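Local coordinates for phosphonate monoester hydrolase (Ruegeria pomeroyi, PDB 4UPK), which belongs to the sulfatase family within the alkaline phosphatase clan and is built around a large mixed beta-sheet accompanied by helices, at residues V70-H75 with L372-P377; R200-A205 with Y252-D257; D132-P137 with K148-P153. All blocks are in the same frame, centred on the assembly; numbering follows the deposited sequence.

Contact 1: V70-H75 with L372-P377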
loop_
_atom_site.group_PDB
_atom_site.type_symbol
_atom_site.label_atom_id
_atom_site.label_comp_id
_atom_site.label_asym_id
_atom_site.label_seq_id
_atom_site.Cartn_x
_atom_site.Cartn_y
_atom_site.Cartn_z
ATOM N N VAL A 70 -34.943 -1.964 -23.845
ATOM C CA VAL A 70 -34.023 -2.055 -24.978
ATOM C C VAL A 70 -33.296 -3.441 -24.998
ATOM O O VAL A 70 -32.644 -3.828 -24.017
ATOM C CB VAL A 70 -33.036 -0.852 -24.992
ATOM C CG1 VAL A 70 -32.168 -0.860 -26.246
ATOM C CG2 VAL A 70 -33.772 0.484 -24.857
ATOM N N SER A 71 -33.431 -4.165 -26.126
ATOM C CA SER A 71 -32.817 -5.470 -26.368
ATOM C C SER A 71 -31.647 -5.322 -27.340
ATOM O O SER A 71 -31.782 -4.656 -28.362
ATOM C CB SER A 71 -33.833 -6.450 -26.951
ATOM O OG SER A 71 -34.928 -6.625 -26.070
ATOM N N PHE A 72 -30.505 -5.957 -27.015
ATOM C CA PHE A 72 -29.276 -5.922 -27.795
ATOM C C PHE A 72 -29.086 -7.297 -28.430
ATOM O O PHE A 72 -28.769 -8.274 -27.737
ATOM C CB PHE A 72 -28.087 -5.492 -26.902
ATOM C CG PHE A 72 -28.203 -4.076 -26.368
ATOM C CD1 PHE A 72 -28.990 -3.792 -25.252
ATOM C CD2 PHE A 72 -27.535 -3.027 -26.984
ATOM C CE1 PHE A 72 -29.101 -2.487 -24.765
ATOM C CE2 PHE A 72 -27.656 -1.714 -26.502
ATOM C CZ PHE A 72 -28.436 -1.453 -25.392
ATOM N N ARG A 73 -29.324 -7.371 -29.751
ATOM C CA ARG A 73 -29.289 -8.614 -30.537
ATOM C C ARG A 73 -27.926 -9.150 -31.016
ATOM O O ARG A 73 -27.849 -10.330 -31.409
ATOM C CB ARG A 73 -30.301 -8.559 -31.700
ATOM C CG ARG A 73 -31.735 -8.422 -31.216
ATOM C CD ARG A 73 -32.415 -9.737 -30.818
ATOM N NE ARG A 73 -33.589 -9.494 -29.968
ATOM C CZ ARG A 73 -34.800 -9.191 -30.427
ATOM N NH1 ARG A 73 -35.021 -9.104 -31.732
ATOM N NH2 ARG A 73 -35.791 -8.957 -29.586
ATOM N N ARG A 74 -26.867 -8.301 -31.001
ATOM C CA ARG A 74 -25.530 -8.708 -31.444
ATOM C C ARG A 74 -24.537 -8.531 -30.291
ATOM O O ARG A 74 -23.468 -7.947 -30.464
ATOM C CB ARG A 74 -25.121 -7.916 -32.709
ATOM C CG ARG A 74 -24.387 -8.766 -33.736
ATOM C CD ARG A 74 -24.342 -8.111 -35.106
ATOM N NE ARG A 74 -23.831 -9.023 -36.139
ATOM C CZ ARG A 74 -22.682 -8.862 -36.798
ATOM N NH1 ARG A 74 -21.905 -7.812 -36.551
ATOM N NH2 ARG A 74 -22.306 -9.746 -37.716
ATOM N N HIS A 75 -24.914 -9.044 -29.101
ATOM C CA HIS A 75 -24.144 -8.946 -27.866
ATOM C C HIS A 75 -23.318 -10.199 -27.605
ATOM O O HIS A 75 -23.853 -11.311 -27.552
ATOM C CB HIS A 75 -25.057 -8.620 -26.679
ATOM C CG HIS A 75 -24.314 -8.248 -25.438
ATOM N ND1 HIS A 75 -23.677 -7.025 -25.318
ATOM C CD2 HIS A 75 -24.105 -8.960 -24.310
ATOM C CE1 HIS A 75 -23.122 -7.023 -24.117
ATOM N NE2 HIS A 75 -23.343 -8.167 -23.477
ATOM N N LEU A 372 -29.128 -9.470 -23.753
ATOM C CA LEU A 372 -28.910 -8.215 -23.066
ATOM C C LEU A 372 -30.153 -7.333 -23.140
ATOM O O LEU A 372 -30.599 -6.972 -24.231
ATOM C CB LEU A 372 -27.637 -7.447 -23.538
ATOM C CG LEU A 372 -27.394 -6.068 -22.876
ATOM C CD1 LEU A 372 -27.176 -6.176 -21.373
ATOM C CD2 LEU A 372 -26.235 -5.367 -23.488
ATOM N N ILE A 373 -30.715 -7.013 -21.962
ATOM C CA ILE A 373 -31.888 -6.160 -21.833
ATOM C C ILE A 373 -31.497 -5.067 -20.876
ATOM O O ILE A 373 -30.992 -5.341 -19.780
ATOM C CB ILE A 373 -33.201 -6.887 -21.362
ATOM C CG1 ILE A 373 -33.510 -8.180 -22.184
ATOM C CG2 ILE A 373 -34.404 -5.917 -21.382
ATOM C CD1 ILE A 373 -34.440 -9.212 -21.475
ATOM N N ILE A 374 -31.717 -3.815 -21.294
ATOM C CA ILE A 374 -31.441 -2.679 -20.446
ATOM C C ILE A 374 -32.672 -1.797 -20.366
ATOM O O ILE A 374 -33.174 -1.329 -21.390
ATOM C CB ILE A 374 -30.145 -1.891 -20.831
ATOM C CG1 ILE A 374 -28.880 -2.811 -20.778
ATOM C CG2 ILE A 374 -29.986 -0.630 -19.940
ATOM C CD1 ILE A 374 -27.524 -2.147 -21.229
ATOM N N ARG A 375 -33.161 -1.579 -19.141
ATOM C CA ARG A 375 -34.256 -0.662 -18.905
ATOM C C ARG A 375 -33.734 0.483 -18.069
ATOM O O ARG A 375 -33.117 0.278 -17.024
ATOM C CB ARG A 375 -35.458 -1.316 -18.205
ATOM C CG ARG A 375 -36.716 -0.504 -18.478
ATOM C CD ARG A 375 -37.891 -0.902 -17.637
ATOM N NE ARG A 375 -39.036 -0.015 -17.873
ATOM C CZ ARG A 375 -39.212 1.175 -17.302
ATOM N NH1 ARG A 375 -38.304 1.659 -16.461
ATOM N NH2 ARG A 375 -40.283 1.901 -17.588
ATOM N N ALA A 376 -33.988 1.692 -18.536
ATOM C CA ALA A 376 -33.600 2.899 -17.840
ATOM C C ALA A 376 -34.768 3.862 -17.924
ATOM O O ALA A 376 -35.428 3.896 -18.967
ATOM C CB ALA A 376 -32.370 3.508 -18.507
ATOM N N PRO A 377 -35.057 4.658 -16.868
ATOM C CA PRO A 377 -36.135 5.670 -16.993
ATOM C C PRO A 377 -35.917 6.560 -18.222
ATOM O O PRO A 377 -34.817 7.077 -18.425
ATOM C CB PRO A 377 -36.031 6.485 -15.688
ATOM C CG PRO A 377 -34.734 6.098 -15.060
ATOM C CD PRO A 377 -34.398 4.723 -15.545
HETATM O O HOH W 1 -30.693 -9.481 -26.312
#

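Contact 2: R200-A205 with Y252-D257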
loop_
_atom_site.group_PDB
_atom_site.type_symbol
_atom_site.label_atom_id
_atom_site.label_comp_id
_atom_site.label_asym_id
_atom_site.label_seq_id
_atom_site.Cartn_x
_atom_site.Cartn_y
_atom_site.Cartn_z
ATOM N N ARG A 200 -32.594 -42.206 -13.534
ATOM C CA ARG A 200 -33.415 -41.495 -14.503
ATOM C C ARG A 200 -32.743 -40.156 -14.805
ATOM O O ARG A 200 -32.538 -39.344 -13.893
ATOM C CB ARG A 200 -34.869 -41.352 -13.967
ATOM C CG ARG A 200 -35.846 -40.563 -14.850
ATOM C CD ARG A 200 -36.099 -41.159 -16.225
ATOM N NE ARG A 200 -36.926 -42.363 -16.153
ATOM C CZ ARG A 200 -37.419 -42.997 -17.214
ATOM N NH1 ARG A 200 -37.155 -42.560 -18.440
ATOM N NH2 ARG A 200 -38.178 -44.073 -17.056
ATOM N N LEU A 201 -32.371 -39.956 -16.086
ATOM C CA LEU A 201 -31.655 -38.761 -16.567
ATOM C C LEU A 201 -32.382 -37.442 -16.288
ATOM O O LEU A 201 -31.751 -36.499 -15.789
ATOM C CB LEU A 201 -31.250 -38.915 -18.056
ATOM C CG LEU A 201 -30.212 -37.932 -18.675
ATOM C CD1 LEU A 201 -28.897 -37.922 -17.904
ATOM C CD2 LEU A 201 -29.971 -38.279 -20.147
ATOM N N ASN A 202 -33.697 -37.386 -16.587
ATOM C CA ASN A 202 -34.521 -36.201 -16.316
ATOM C C ASN A 202 -35.416 -36.405 -15.095
ATOM O O ASN A 202 -36.524 -35.853 -15.020
ATOM C CB ASN A 202 -35.301 -35.731 -17.555
ATOM C CG ASN A 202 -36.240 -36.742 -18.148
ATOM O OD1 ASN A 202 -36.325 -37.898 -17.706
ATOM N ND2 ASN A 202 -36.976 -36.301 -19.169
ATOM N N GLY A 203 -34.906 -37.180 -14.133
ATOM C CA GLY A 203 -35.570 -37.415 -12.860
ATOM C C GLY A 203 -35.678 -36.095 -12.108
ATOM O O GLY A 203 -34.819 -35.218 -12.267
ATOM N N PRO A 204 -36.764 -35.870 -11.351
ATOM C CA PRO A 204 -36.877 -34.595 -10.605
ATOM C C PRO A 204 -35.758 -34.413 -9.560
ATOM O O PRO A 204 -35.216 -35.393 -9.061
ATOM C CB PRO A 204 -38.263 -34.686 -9.951
ATOM C CG PRO A 204 -38.536 -36.141 -9.835
ATOM C CD PRO A 204 -37.887 -36.782 -11.046
ATOM N N ALA A 205 -35.384 -33.178 -9.249
ATOM C CA ALA A 205 -34.355 -32.930 -8.238
ATOM C C ALA A 205 -34.835 -33.398 -6.852
ATOM O O ALA A 205 -36.041 -33.482 -6.623
ATOM C CB ALA A 205 -33.993 -31.452 -8.209
ATOM N N TYR A 252 -40.402 -28.682 -13.685
ATOM C CA TYR A 252 -39.461 -28.251 -14.714
ATOM C C TYR A 252 -38.682 -29.323 -15.414
ATOM O O TYR A 252 -38.307 -29.118 -16.572
ATOM C CB TYR A 252 -38.500 -27.206 -14.156
ATOM C CG TYR A 252 -39.200 -25.998 -13.580
ATOM C CD1 TYR A 252 -39.664 -24.972 -14.408
ATOM C CD2 TYR A 252 -39.401 -25.877 -12.209
ATOM C CE1 TYR A 252 -40.328 -23.861 -13.876
ATOM C CE2 TYR A 252 -40.070 -24.784 -11.670
ATOM C CZ TYR A 252 -40.525 -23.773 -12.504
ATOM O OH TYR A 252 -41.122 -22.673 -11.928
ATOM N N ASN A 253 -38.385 -30.438 -14.696
ATOM C CA ASN A 253 -37.565 -31.558 -15.158
ATOM C C ASN A 253 -38.070 -32.198 -16.462
ATOM O O ASN A 253 -37.268 -32.552 -17.319
ATOM C CB ASN A 253 -37.422 -32.607 -14.030
ATOM C CG ASN A 253 -38.722 -33.258 -13.615
ATOM O OD1 ASN A 253 -39.724 -32.606 -13.289
ATOM N ND2 ASN A 253 -38.740 -34.570 -13.612
ATOM N N THR A 254 -39.394 -32.334 -16.596
ATOM C CA THR A 254 -40.080 -32.938 -17.741
ATOM C C THR A 254 -41.079 -31.996 -18.424
ATOM O O THR A 254 -41.804 -32.442 -19.304
ATOM C CB THR A 254 -40.766 -34.235 -17.329
ATOM O OG1 THR A 254 -41.560 -33.973 -16.177
ATOM C CG2 THR A 254 -39.786 -35.380 -17.085
ATOM N N MET A 255 -41.094 -30.698 -18.070
ATOM C CA MET A 255 -42.008 -29.735 -18.698
ATOM C C MET A 255 -41.894 -29.671 -20.225
ATOM O O MET A 255 -42.899 -29.509 -20.900
ATOM C CB MET A 255 -41.967 -28.367 -18.004
ATOM C CG MET A 255 -41.001 -27.353 -18.603
ATOM S SD MET A 255 -41.059 -25.734 -17.812
ATOM C CE MET A 255 -42.736 -25.376 -17.908
ATOM N N TYR A 256 -40.672 -29.878 -20.751
ATOM C CA TYR A 256 -40.378 -29.926 -22.185
ATOM C C TYR A 256 -40.044 -31.363 -22.585
ATOM O O TYR A 256 -39.240 -32.032 -21.938
ATOM C CB TYR A 256 -39.248 -28.933 -22.582
ATOM C CG TYR A 256 -39.534 -27.499 -22.171
ATOM C CD1 TYR A 256 -40.715 -26.861 -22.558
ATOM C CD2 TYR A 256 -38.654 -26.799 -21.353
ATOM C CE1 TYR A 256 -40.991 -25.552 -22.167
ATOM C CE2 TYR A 256 -38.920 -25.491 -20.960
ATOM C CZ TYR A 256 -40.095 -24.874 -21.358
ATOM O OH TYR A 256 -40.363 -23.584 -20.960
ATOM N N ASP A 257 -40.720 -31.847 -23.621
ATOM C CA ASP A 257 -40.541 -33.194 -24.139
ATOM C C ASP A 257 -39.279 -33.215 -25.009
ATOM O O ASP A 257 -39.245 -32.490 -26.002
ATOM C CB ASP A 257 -41.788 -33.618 -24.944
ATOM C CG ASP A 257 -41.820 -35.038 -25.483
ATOM O OD1 ASP A 257 -40.816 -35.768 -25.319
ATOM O OD2 ASP A 257 -42.835 -35.409 -26.083
HETATM O O HOH W 2 -37.397 -33.349 -19.979
#

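Contact 3: D132-P137 with K148-P153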
loop_
_atom_site.group_PDB
_atom_site.type_symbol
_atom_site.label_atom_id
_atom_site.label_comp_id
_atom_site.label_asym_id
_atom_site.label_seq_id
_atom_site.Cartn_x
_atom_site.Cartn_y
_atom_site.Cartn_z
ATOM N N ASP A 132 -16.855 -14.961 -8.911
ATOM C CA ASP A 132 -15.840 -15.895 -9.415
ATOM C C ASP A 132 -14.511 -15.215 -9.700
ATOM O O ASP A 132 -13.914 -15.396 -10.779
ATOM C CB ASP A 132 -16.355 -16.735 -10.617
ATOM C CG ASP A 132 -17.350 -17.812 -10.251
ATOM O OD1 ASP A 132 -17.453 -18.146 -9.047
ATOM O OD2 ASP A 132 -17.997 -18.352 -11.165
ATOM N N THR A 133 -14.046 -14.430 -8.709
ATOM C CA THR A 133 -12.823 -13.641 -8.793
ATOM C C THR A 133 -11.627 -14.329 -8.124
ATOM O O THR A 133 -11.675 -14.665 -6.935
ATOM C CB THR A 133 -13.034 -12.203 -8.300
ATOM O OG1 THR A 133 -14.301 -11.717 -8.731
ATOM C CG2 THR A 133 -11.928 -11.248 -8.772
ATOM N N SER A 134 -10.545 -14.507 -8.908
ATOM C CA SER A 134 -9.292 -15.061 -8.431
ATOM C C SER A 134 -8.525 -13.880 -7.848
ATOM O O SER A 134 -8.229 -12.906 -8.552
ATOM C CB SER A 134 -8.532 -15.707 -9.579
ATOM O OG SER A 134 -9.340 -16.674 -10.222
ATOM N N GLN A 135 -8.294 -13.928 -6.541
ATOM C CA GLN A 135 -7.647 -12.836 -5.817
ATOM C C GLN A 135 -6.148 -12.718 -6.074
ATOM O O GLN A 135 -5.499 -13.697 -6.458
ATOM C CB GLN A 135 -7.987 -12.876 -4.305
ATOM C CG GLN A 135 -9.480 -13.056 -3.980
ATOM C CD GLN A 135 -10.410 -11.999 -4.538
ATOM O OE1 GLN A 135 -10.249 -10.802 -4.303
ATOM N NE2 GLN A 135 -11.460 -12.427 -5.225
ATOM N N ASP A 136 -5.618 -11.497 -5.890
ATOM C CA ASP A 136 -4.207 -11.162 -6.072
ATOM C C ASP A 136 -3.406 -11.680 -4.859
ATOM O O ASP A 136 -3.641 -11.221 -3.727
ATOM C CB ASP A 136 -4.049 -9.635 -6.247
ATOM C CG ASP A 136 -2.691 -9.114 -6.700
ATOM O OD1 ASP A 136 -1.718 -9.904 -6.730
ATOM O OD2 ASP A 136 -2.599 -7.913 -7.019
ATOM N N PRO A 137 -2.465 -12.641 -5.072
ATOM C CA PRO A 137 -1.668 -13.164 -3.945
ATOM C C PRO A 137 -0.826 -12.109 -3.224
ATOM O O PRO A 137 -0.491 -12.303 -2.056
ATOM C CB PRO A 137 -0.777 -14.235 -4.600
ATOM C CG PRO A 137 -1.397 -14.528 -5.897
ATOM C CD PRO A 137 -2.064 -13.279 -6.344
ATOM N N LYS A 148 -7.737 -19.564 -1.636
ATOM C CA LYS A 148 -8.002 -21.008 -1.744
ATOM C C LYS A 148 -9.153 -21.345 -2.693
ATOM O O LYS A 148 -9.383 -22.508 -3.000
ATOM C CB LYS A 148 -8.196 -21.641 -0.359
ATOM C CG LYS A 148 -6.905 -21.760 0.410
ATOM C CD LYS A 148 -7.080 -22.614 1.659
ATOM C CE LYS A 148 -5.828 -22.600 2.504
ATOM N NZ LYS A 148 -5.582 -21.263 3.118
ATOM N N THR A 149 -9.840 -20.315 -3.194
ATOM C CA THR A 149 -10.963 -20.474 -4.118
ATOM C C THR A 149 -10.990 -19.392 -5.200
ATOM O O THR A 149 -10.723 -18.229 -4.899
ATOM C CB THR A 149 -12.301 -20.578 -3.339
ATOM O OG1 THR A 149 -13.359 -20.808 -4.267
ATOM C CG2 THR A 149 -12.603 -19.339 -2.474
ATOM N N TYR A 150 -11.320 -19.780 -6.456
ATOM C CA TYR A 150 -11.451 -18.817 -7.539
ATOM C C TYR A 150 -12.903 -18.349 -7.724
ATOM O O TYR A 150 -13.238 -17.729 -8.734
ATOM C CB TYR A 150 -10.780 -19.285 -8.841
ATOM C CG TYR A 150 -11.301 -20.561 -9.474
ATOM C CD1 TYR A 150 -12.546 -20.595 -10.102
ATOM C CD2 TYR A 150 -10.481 -21.681 -9.603
ATOM C CE1 TYR A 150 -13.010 -21.748 -10.735
ATOM C CE2 TYR A 150 -10.926 -22.833 -10.256
ATOM C CZ TYR A 150 -12.196 -22.864 -10.814
ATOM O OH TYR A 150 -12.653 -23.988 -11.462
ATOM N N GLU A 151 -13.754 -18.641 -6.728
ATOM C CA GLU A 151 -15.166 -18.276 -6.664
ATOM C C GLU A 151 -15.368 -17.116 -5.684
ATOM O O GLU A 151 -16.506 -16.671 -5.474
ATOM C CB GLU A 151 -15.983 -19.465 -6.154
ATOM C CG GLU A 151 -16.043 -20.696 -7.032
ATOM C CD GLU A 151 -17.022 -21.698 -6.453
ATOM O OE1 GLU A 151 -16.850 -22.111 -5.281
ATOM O OE2 GLU A 151 -18.009 -22.011 -7.152
ATOM N N PHE A 152 -14.265 -16.657 -5.064
ATOM C CA PHE A 152 -14.228 -15.599 -4.056
ATOM C C PHE A 152 -14.795 -14.228 -4.529
ATOM O O PHE A 152 -14.518 -13.843 -5.673
ATOM C CB PHE A 152 -12.808 -15.459 -3.477
ATOM C CG PHE A 152 -12.809 -14.913 -2.069
ATOM C CD1 PHE A 152 -13.129 -15.730 -0.990
ATOM C CD2 PHE A 152 -12.561 -13.563 -1.830
ATOM C CE1 PHE A 152 -13.185 -15.212 0.308
ATOM C CE2 PHE A 152 -12.637 -13.040 -0.539
ATOM C CZ PHE A 152 -12.935 -13.869 0.528
ATOM N N PRO A 153 -15.594 -13.498 -3.679
ATOM C CA PRO A 153 -16.124 -12.188 -4.107
ATOM C C PRO A 153 -15.069 -11.100 -4.332
ATOM O O PRO A 153 -14.121 -10.941 -3.557
ATOM C CB PRO A 153 -17.111 -11.813 -3.000
ATOM C CG PRO A 153 -16.619 -12.541 -1.801
ATOM C CD PRO A 153 -16.055 -13.832 -2.310
HETATM O O HOH W 3 -19.201 -19.744 -8.197
HETATM O O HOH W 4 -8.605 -16.303 -5.072
#

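Contact 1: V70-H75 with L372-P377
Val70 and Ser71 pair with Ile374 and Ile373 as adjacent antiparallel strands in the large mixed sheet of this alkaline phosphatase-like fold. The axes of strands 70-72 and 372-375 approach to 4.8 Å and their N-to-C directions differ by 156°. Val70 and Ile374 form the hydrogen-bonded pair: Val70 N donates to Ile374 O over 3.1 Å, and Ile374 N returns a bond of 2.9 Å to Val70 O. Ser71 and Ile373 are the non-hydrogen-bonded pair that follows, where the CA-H of Ser71 leans on Leu372 O at a CA to O distance of 3.4 Å. A third bond, Phe72 N to Leu372 O at 3.0 Å, ends the direct ladder. Beyond it a water continues the link, accepting from Leu372 N and donating to Phe72 O.

Val70 and Ile374 share one face of the sheet, where both touch Leu419 of helix 416-419; Ser71 and Ile373 lie on the other. Backbone bonds of Ser71 to His383 and Val385 continue the sheet beyond strand 70-72. Phe72 crosses both of its apolar partners obliquely: its CE1 meets Ile374 CD1 at 3.9 Å, and its CD1 meets Leu372 CD2 at 3.6 Å. Leu372 has CG anti to its backbone N (chi1 177°), and its CD2 branch touches the rings of both Phe72 and His75. A hydrogen bond between ND1 and the Thr389 hydroxyl holds the imidazole, and over one of its faces Leu372 CD2 makes a CH-pi contact, 3.7 Å from the His75 ring centroid and 20° off the normal.

Contact 2: R200-A205 with Y252-D257
Before Asn202 meets Asn253 and Thr254, the chain bends through a type I beta turn from Arg200 to Gly203, closed by a backbone bond of 3.2 Å from Gly203 N to Arg200 O. Arg200 itself turns to another partner, Asp194, in a salt bridge. At Asn202 the side chain has CG between the backbone N and the carbonyl carbon (chi1 59°). Its ND2 reaches Thr254 CG2 at 3.6 Å, the two side chains crossing at about a right angle. The same ND2 donates to a water at 3.1 Å, and this water donates in turn to Asn253 O and Tyr256 O, so one solvent molecule ties the amide to two carbonyls of the 252-257 loop.

The backbone of Asn202 supplies the direct link: Asn253 ND2 donates to Asn202 O over 2.9 Å, with an N-H...O angle of 160°. The donor lies in the carbonyl plane, and the acceptor is only 13° out of the Asn253 amide plane. Past Gly203, Pro204 CD lies 3.5 Å from Asn253 ND2. Backbone bonds then carry Pro204 to Arg192 and Ala205 to Ala248.

The chemistry is that of neutral amides: one well-aligned bond and one three-armed water join two loops without regular secondary structure, so directional polar bonding, with a little proline packing, defines how they meet.

Contact 3: D132-P137 with K148-P153
Thr133 and Phe152 bring together two parts of the long loop that connects the parallel strands 125-127 and 158-162 of the mixed sheet. The direct link is a hydrogen bond of 3.1 Å from Thr133 N to Phe152 O, an oxygen that also receives a weak bond from Thr131 OG1; Thr131 OG1 is in turn bonded to Thr133 OG1.

Gln135 bends at chi2, and its amide swings back to its own segment. Its NE2 donates to Thr133 O over 2.8 Å from well above the carbonyl plane, 64° out of it. The same nitrogen sits at the edge of the Phe152 ring, near its plane, 3.7 Å from Phe152 CD2, with amide and ring planes 66° apart. Pro153 CD lies over one face of that ring. One residue earlier than Gln135, Ser134 OG packs on Tyr150 CB at 3.3 Å, and a water accepts from Gln135 N and donates to Thr149 O, adding a second tie between the segments.

The loop is also part of a subunit interface: Ser134 packs on Ile526 and Lys148 on Gly530, both of the second subunit.

Asp132 and Glu151 lie side by side and point the same way, their carboxylate planes 18° apart, with Asp132 OD1 4.3 Å from Glu151 OE2. A water donates to Glu151 OE2 at 2.8 Å; its other arm, to Asp132 OD1, is so short at 2.5 Å that it is doubtful. Glu151 OE2 also accepts from Glu166 N. Two like charges so close would be expected to repel and probably to favour proton uptake, whereas the Glu166 N-H, with some help from the water at Glu151, should offset part of that cost.

How the contacts relate
Contact 1 belongs to the core: all its touching residues are buried, and it joins two strands of the mixed sheet through a regular backbone ladder and apolar side chains. Contacts 2 and 3 are only partly buried; contact 2 joins two loops, contact 3 two parts of one loop, so water and amide groups do more of the work. Contact 3 adds a carboxylate pair and borders the second subunit, whereas no other chain touches the segments of contacts 1 and 2. The loop of contact 3 connects strands of the same sheet that contact 1 builds, yet the two lie on opposite sides of the chain's centre, about 30 Å between centres. Contact 2 is farthest from the chain's centre, about 25 Å.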